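PDB 4HAM: Lmo2241 protein from Listeria monocytogenes, which probably binds DNA as a GntR-family winged helix-turn-helix transcription factor. Local coordinates for residues V31-E34 with G35-I38. Sequence-based numbering, arbitrary orientation. Where two conformers were deposited one is given.
Sequences VLQE and GEKI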
loop_
_atom_site.group_PDB
_atom_site.type_symbol
_atom_site.label_atom_id
_atom_site.label_comp_id
_atom_site.label_asym_id
_atom_site.label_seq_id
_atom_site.Cartn_x
_atom_site.Cartn_y
_atom_site.Cartn_z
ATOM N N VAL A 31 -13.970 19.612 1.304
ATOM C CA VAL A 31 -13.289 20.885 1.475
ATOM C C VAL A 31 -13.007 21.455 0.099
ATOM O O VAL A 31 -13.087 22.669 -0.106
ATOM C CB VAL A 31 -11.976 20.737 2.273
ATOM C CG1 VAL A 31 -11.096 21.968 2.107
ATOM C CG2 VAL A 31 -12.291 20.476 3.744
ATOM N N LEU A 32 -12.673 20.565 -0.834
ATOM C CA LEU A 32 -12.599 20.908 -2.257
ATOM C C LEU A 32 -13.800 20.289 -2.980
ATOM O O LEU A 32 -14.117 19.113 -2.789
ATOM C CB LEU A 32 -11.284 20.416 -2.863
ATOM C CG LEU A 32 -10.023 21.169 -2.431
ATOM C CD1 LEU A 32 -8.743 20.424 -2.868
ATOM C CD2 LEU A 32 -10.057 22.573 -3.017
ATOM N N GLN A 33 -14.480 21.089 -3.794
ATOM C CA GLN A 33 -15.691 20.641 -4.476
ATOM C C GLN A 33 -15.446 20.593 -5.977
ATOM O O GLN A 33 -14.590 21.303 -6.476
ATOM C CB GLN A 33 -16.826 21.627 -4.207
ATOM C CG GLN A 33 -17.238 21.737 -2.748
ATOM C CD GLN A 33 -18.341 22.756 -2.542
ATOM O OE1 GLN A 33 -18.151 23.955 -2.777
ATOM N NE2 GLN A 33 -19.509 22.283 -2.115
ATOM N N GLU A 34 -16.220 19.770 -6.680
ATOM C CA GLU A 34 -16.171 19.702 -8.137
ATOM C C GLU A 34 -16.233 21.113 -8.715
ATOM O O GLU A 34 -17.034 21.935 -8.265
ATOM C CB GLU A 34 -17.334 18.849 -8.670
ATOM C CG GLU A 34 -17.402 18.743 -10.192
ATOM C CD GLU A 34 -18.526 17.834 -10.683
ATOM O OE1 GLU A 34 -18.963 17.998 -11.847
ATOM O OE2 GLU A 34 -18.966 16.953 -9.913
ATOM N N GLY A 35 -15.357 21.411 -9.670
ATOM C CA GLY A 35 -15.403 22.701 -10.343
ATOM C C GLY A 35 -14.634 23.792 -9.617
ATOM O O GLY A 35 -14.428 24.871 -10.164
ATOM N N GLU A 36 -14.206 23.530 -8.384
ATOM C CA GLU A 36 -13.515 24.566 -7.626
ATOM C C GLU A 36 -12.124 24.867 -8.204
ATOM O O GLU A 36 -11.382 23.961 -8.558
ATOM C CB GLU A 36 -13.407 24.161 -6.155
ATOM C CG GLU A 36 -12.699 25.156 -5.283
ATOM C CD GLU A 36 -12.922 24.874 -3.804
ATOM O OE1 GLU A 36 -13.739 23.984 -3.476
ATOM O OE2 GLU A 36 -12.275 25.533 -2.970
ATOM N N LYS A 37 -11.780 26.144 -8.302
ATOM C CA LYS A 37 -10.473 26.520 -8.837
ATOM C C LYS A 37 -9.437 26.405 -7.729
ATOM O O LYS A 37 -9.637 26.952 -6.650
ATOM C CB LYS A 37 -10.515 27.960 -9.360
ATOM C CG LYS A 37 -9.196 28.455 -9.945
ATOM C CD LYS A 37 -9.367 29.823 -10.617
ATOM C CE LYS A 37 -8.064 30.288 -11.245
ATOM N NZ LYS A 37 -8.233 31.510 -12.082
ATOM N N ILE A 38 -8.344 25.686 -7.984
ATOM C CA ILE A 38 -7.279 25.590 -6.998
ATOM C C ILE A 38 -6.093 26.457 -7.421
ATOM O O ILE A 38 -6.105 27.080 -8.481
ATOM C CB ILE A 38 -6.828 24.130 -6.742
ATOM C CG1 ILE A 38 -6.243 23.502 -8.007
ATOM C CG2 ILE A 38 -8.005 23.292 -6.240
ATOM C CD1 ILE A 38 -5.751 22.056 -7.802
HETATM O O HOH W 1 -12.217 25.144 -0.171
HETATM O O HOH W 2 -15.285 24.213 -1.551
#
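Gln33 and Glu36 grip each other twice across a type II beta turn, Gln33 to Glu36, in the loop that leads from helix 15-29 to the short strand 37-38 of the winged helix-turn-helix domain. The turn is closed by its backbone bond, Glu36 N to Gln33 O at 3.0 Å. The return bond uses the side chain: Gln33 N donates to Glu36 OE1, also at 3.0 Å, with an N-H...O angle of 157°. The oxygen is approached on its anti side, 29° out of the carboxylate plane. CB of Glu36 points toward the preceding residues, and with CG anti to the backbone N the extended chain then carries the carboxylate over the backbone of Leu32 and Gln33.

Gly35 occupies the third position of the turn with a positive phi of 86°, as glycine commonly does in a type II turn. Glu34, at the second position, directs its CB away from the residues that follow; in one of its two conformers, OE2 bonds to Thr82 OG1 and the backbone N of Gln81.

The carboxylate of Glu36 is further engaged. Its OE2 bonds to the OG of Ser1, a residue apparently left from the expression tag, and two waters link it to the carbonyl of Val31: water 1 lies 2.6 Å from Val31 O and 2.8 Å from Glu36 OE2, bonded to both, while water 2 reaches the same carbonyl and OE1. Beside the carboxylate, buried Leu32 crosses the Glu36 side chain at about a right angle and also rests on Ile23 and Val27 of helix 15-29 and on Ile78 of strand 75-78, joining helix to sheet. One methyl touches both partners from the following segment: Leu32 CD2 lies 3.7 Å from Glu36 OE2 and 3.9 Å from Ile38 CG2.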